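PDB 2J8H: titin from Homo sapiens, which serves as a giant elastic protein of muscle, represented here by a rigid tandem of two immunoglobulin domains from its A-band region. Local coordinates for residues R80-Q84 and G85-S89; D146-G149 and H150-V153. One frame throughout, in Å; residues are numbered along the deposited sequence.

Contact 1. Residues R80-Q84 and G85-S89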
loop_
_atom_site.group_PDB
_atom_site.type_symbol
_atom_site.label_atom_id
_atom_site.label_comp_id
_atom_site.label_asym_id
_atom_site.label_seq_id
_atom_site.Cartn_x
_atom_site.Cartn_y
_atom_site.Cartn_z
ATOM N N ARG A 80 -29.464 -7.521 3.867
ATOM C CA ARG A 80 -30.854 -7.716 4.194
ATOM C C ARG A 80 -31.380 -6.534 4.948
ATOM O O ARG A 80 -30.733 -6.055 5.866
ATOM C CB ARG A 80 -31.008 -8.979 5.048
ATOM C CG ARG A 80 -32.483 -9.315 5.325
ATOM C CD ARG A 80 -32.636 -10.477 6.299
ATOM N NE ARG A 80 -32.104 -11.707 5.727
ATOM C CZ ARG A 80 -32.094 -12.879 6.342
ATOM N NH1 ARG A 80 -32.624 -13.009 7.557
ATOM N NH2 ARG A 80 -31.574 -13.936 5.738
ATOM N N ALA A 81 -32.584 -6.089 4.602
ATOM C CA ALA A 81 -33.225 -4.975 5.291
ATOM C C ALA A 81 -34.562 -5.457 5.811
ATOM O O ALA A 81 -35.340 -6.002 5.047
ATOM C CB ALA A 81 -33.423 -3.781 4.326
ATOM N N THR A 82 -34.821 -5.244 7.098
ATOM C CA THR A 82 -36.000 -5.761 7.756
ATOM C C THR A 82 -36.643 -4.694 8.639
ATOM O O THR A 82 -35.968 -3.995 9.395
ATOM C CB THR A 82 -35.604 -6.927 8.679
ATOM O OG1 THR A 82 -34.920 -7.930 7.927
ATOM C CG2 THR A 82 -36.807 -7.549 9.371
ATOM N N ASN A 83 -37.962 -4.605 8.567
ATOM C CA ASN A 83 -38.723 -3.925 9.606
ATOM C C ASN A 83 -39.991 -4.757 9.830
ATOM O O ASN A 83 -40.105 -5.863 9.312
ATOM C CB ASN A 83 -38.988 -2.451 9.254
ATOM C CG ASN A 83 -39.827 -2.278 8.034
ATOM O OD1 ASN A 83 -40.496 -3.203 7.595
ATOM N ND2 ASN A 83 -39.842 -1.050 7.488
ATOM N N GLN A 84 -40.949 -4.241 10.585
ATOM C CA GLN A 84 -42.081 -5.059 10.976
ATOM C C GLN A 84 -42.976 -5.283 9.758
ATOM O O GLN A 84 -43.821 -6.184 9.753
ATOM C CB GLN A 84 -42.835 -4.407 12.157
ATOM C CG GLN A 84 -41.891 -4.009 13.394
ATOM C CD GLN A 84 -41.407 -5.190 14.316
ATOM O OE1 GLN A 84 -40.512 -5.967 13.960
ATOM N NE2 GLN A 84 -41.984 -5.275 15.517
ATOM N N GLY A 85 -42.756 -4.492 8.709
ATOM C CA GLY A 85 -43.507 -4.609 7.470
ATOM C C GLY A 85 -42.963 -5.604 6.474
ATOM O O GLY A 85 -43.629 -5.942 5.506
ATOM N N GLY A 86 -41.749 -6.081 6.679
ATOM C CA GLY A 86 -41.186 -7.050 5.753
ATOM C C GLY A 86 -39.690 -7.132 5.804
ATOM O O GLY A 86 -39.033 -6.353 6.502
ATOM N N SER A 87 -39.150 -8.094 5.061
ATOM C CA SER A 87 -37.710 -8.260 4.935
ATOM C C SER A 87 -37.371 -8.576 3.491
ATOM O O SER A 87 -38.079 -9.338 2.834
ATOM C CB SER A 87 -37.234 -9.406 5.834
ATOM O OG SER A 87 -35.813 -9.519 5.866
ATOM N N VAL A 88 -36.280 -8.011 3.005
ATOM C CA VAL A 88 -35.820 -8.237 1.626
ATOM C C VAL A 88 -34.306 -8.180 1.593
ATOM O O VAL A 88 -33.696 -7.491 2.402
ATOM C CB VAL A 88 -36.443 -7.202 0.652
ATOM C CG1 VAL A 88 -35.977 -5.780 0.964
ATOM C CG2 VAL A 88 -36.182 -7.582 -0.806
ATOM N N SER A 89 -33.699 -8.934 0.690
ATOM C CA SER A 89 -32.264 -8.850 0.509
ATOM C C SER A 89 -31.861 -8.435 -0.896
ATOM O O SER A 89 -32.626 -8.491 -1.852
ATOM C CB SER A 89 -31.569 -10.174 0.835
ATOM O OG SER A 89 -32.008 -11.163 -0.051
#

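Contact 2. Residues D146-G149 and H150-V153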
loop_
_atom_site.group_PDB
_atom_site.type_symbol
_atom_site.label_atom_id
_atom_site.label_comp_id
_atom_site.label_asym_id
_atom_site.label_seq_id
_atom_site.Cartn_x
_atom_site.Cartn_y
_atom_site.Cartn_z
ATOM N N ASP A 146 6.266 -27.871 -24.148
ATOM C CA ASP A 146 5.124 -28.533 -23.594
ATOM C C ASP A 146 5.526 -29.970 -23.214
ATOM O O ASP A 146 6.692 -30.412 -23.385
ATOM C CB ASP A 146 3.924 -28.469 -24.549
ATOM C CG ASP A 146 4.212 -29.055 -25.908
ATOM O OD1 ASP A 146 5.255 -29.731 -26.106
ATOM O OD2 ASP A 146 3.374 -28.824 -26.797
ATOM N N ASN A 147 4.551 -30.674 -22.666
ATOM C CA ASN A 147 4.647 -32.120 -22.508
ATOM C C ASN A 147 5.068 -32.803 -23.798
ATOM O O ASN A 147 4.493 -32.561 -24.840
ATOM C CB ASN A 147 3.296 -32.630 -22.012
ATOM C CG ASN A 147 2.887 -31.943 -20.716
ATOM O OD1 ASN A 147 3.735 -31.674 -19.873
ATOM N ND2 ASN A 147 1.595 -31.616 -20.579
ATOM N N ASN A 148 6.121 -33.608 -23.705
ATOM C CA ASN A 148 6.547 -34.526 -24.761
ATOM C C ASN A 148 7.163 -35.753 -24.083
ATOM O O ASN A 148 6.865 -36.011 -22.921
ATOM C CB ASN A 148 7.567 -33.808 -25.647
ATOM C CG ASN A 148 8.655 -33.099 -24.835
ATOM O OD1 ASN A 148 8.990 -33.507 -23.722
ATOM N ND2 ASN A 148 9.209 -32.031 -25.408
ATOM N N GLY A 149 8.046 -36.472 -24.761
ATOM C CA GLY A 149 8.735 -37.602 -24.151
ATOM C C GLY A 149 9.806 -37.275 -23.137
ATOM O O GLY A 149 10.350 -38.166 -22.501
ATOM N N HIS A 150 10.106 -35.992 -22.973
ATOM C CA HIS A 150 11.217 -35.552 -22.156
ATOM C C HIS A 150 10.765 -34.783 -20.927
ATOM O O HIS A 150 11.198 -35.082 -19.804
ATOM C CB HIS A 150 12.151 -34.683 -23.015
ATOM C CG HIS A 150 13.479 -34.402 -22.379
ATOM N ND1 HIS A 150 14.570 -35.229 -22.538
ATOM C CD2 HIS A 150 13.891 -33.380 -21.600
ATOM C CE1 HIS A 150 15.602 -34.716 -21.886
ATOM N NE2 HIS A 150 15.210 -33.601 -21.297
ATOM N N TYR A 151 9.915 -33.780 -21.128
ATOM C CA TYR A 151 9.454 -32.967 -20.021
ATOM C C TYR A 151 8.040 -33.301 -19.639
ATOM O O TYR A 151 7.236 -33.681 -20.485
ATOM C CB TYR A 151 9.461 -31.477 -20.398
ATOM C CG TYR A 151 10.740 -30.881 -20.922
ATOM C CD1 TYR A 151 10.909 -30.621 -22.273
ATOM C CD2 TYR A 151 11.748 -30.495 -20.056
ATOM C CE1 TYR A 151 12.073 -30.040 -22.755
ATOM C CE2 TYR A 151 12.898 -29.916 -20.528
ATOM C CZ TYR A 151 13.048 -29.671 -21.859
ATOM O OH TYR A 151 14.199 -29.059 -22.290
ATOM N N GLN A 152 7.723 -33.092 -18.368
ATOM C CA GLN A 152 6.329 -33.049 -17.946
ATOM C C GLN A 152 6.065 -31.721 -17.271
ATOM O O GLN A 152 6.784 -31.344 -16.344
ATOM C CB GLN A 152 5.982 -34.202 -16.991
ATOM C CG GLN A 152 4.535 -34.196 -16.497
ATOM C CD GLN A 152 3.532 -34.432 -17.585
ATOM O OE1 GLN A 152 3.684 -35.345 -18.407
ATOM N NE2 GLN A 152 2.464 -33.644 -17.584
ATOM N N VAL A 153 5.040 -31.011 -17.734
ATOM C CA VAL A 153 4.589 -29.811 -17.039
ATOM C C VAL A 153 3.383 -30.106 -16.139
ATOM O O VAL A 153 2.395 -30.678 -16.582
ATOM C CB VAL A 153 4.206 -28.705 -18.031
ATOM C CG1 VAL A 153 3.676 -27.498 -17.278
ATOM C CG2 VAL A 153 5.422 -28.325 -18.865
HETATM O O HOH W 1 0.416 -29.741 -18.161
#

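Contact 1. Residues R80-Q84 and G85-S89
Thr82 and Ser87 face each other across the hairpin as a non-hydrogen-bonded pair, and their hydroxyls make the join that the backbone does not make there: Thr82 OG1 and Ser87 OG share a hydrogen bond of 2.8 Å. The same serine oxygen lies against Arg80. Starting from the backbone of that arginine, CB sits opposite CB of Ser89, its cross-strand neighbour, at 4.4 Å. Because CG stands opposite the backbone N (chi1 -175°), the chain heads toward Ser87, and CG comes within 3.4 Å of Ser87 OG. CD lies closer still to Ser87 OG, at 3.3 Å. A bend at chi3 then turns the guanidinium away from the line of the methylenes, with Ser87 OG lying obliquely to its plane; the side chain also touches Lys37 and Tyr39 of strand 35-40. This is the F-G hairpin of an I-set immunoglobulin domain, its strands antiparallel and joined by a type I turn from Asn83 to Gly86. The buried Ala81 and the beta-branched Val88 belong to the other face, where both touch Phe7, and their backbones are bonded in both directions, with Ala81 N reaching Val88 O at 2.8 Å. Asparagine suits the start of the turn because its short amide can fold back on the chain: OD1 accepts from Gly85 N at 2.8 Å, an Asx turn, with the donor well above the carbonyl plane. On the other end of that amide, ND2 is held by the carbonyls of Pro32 and Met3, which fixes its rotation. Gly86 has a phi of 159°, where any CB would press on the preceding carbonyl oxygen, so glycine is required. Its N donates to Asn83 O at 3.1 Å, and its own O receives Asn83 N.

Contact 2. Residues D146-G149 and H150-V153
Asn147 and Gln152 lay their side chains slantwise over one another, the two amide planes only 25° apart. No hydrogen bond links the two amides; each serves the backbone of Val153 instead. Asn147 OD1 takes the N-H of Val153 in a short, nearly straight bond of 2.6 Å, while Gln152 NE2, brought round by a bend at chi2 (66°), donates to Val153 O at 3.1 Å. A water completes the grip, accepting from Asn147 ND2 and donating to Val153 O. Cut back to an alanine, Gln152 would have no amide to offer, and Val153 O would probably be left with one donor fewer and a gap beside the Asn147 amide.

Asn148 and Tyr151 extend alongside each other in one direction, with amide and ring planes 30° apart. Asn148 OD1 takes two backbone donors: Tyr151 N at 2.8 Å, almost in line with the carbonyl, and His150 N, also at 2.8 Å but from above the carbonyl plane. The latter closes an Asx turn. His150 then places CD2 above the centre of the Tyr151 ring, 3.7 Å from its plane, while its NE2 bonds to Asp172. Tyr151 in the C'-D loop also meets Phe164, and Val153 on strand D packs on Trp138, so loop and strand are both anchored on the domain. Between the backbones themselves there is just a weak bond, Asn148 N to Tyr151 O at 3.4 Å, which implies that the bend is shaped largely by asparagine carbonyls standing in for backbone acceptors.

In the fold
From the N terminus, the chain builds most of the first immunoglobulin domain before contact 1 closes the tight turn between strands 76-83 and 86-102. The second of these strands leaves the first domain and runs on into the second, where it pairs with strand 123-131, so one unbroken strand spans the junction, in keeping with a rigid tandem. Only later does contact 2 close the loop between strands 144-145 and 152-155. The two loops therefore follow in series, neither nesting nor crossing. They lie on opposite sides of the chain's centre, with their own centres 58 Å apart, and each ties together neighbouring pieces of its own domain.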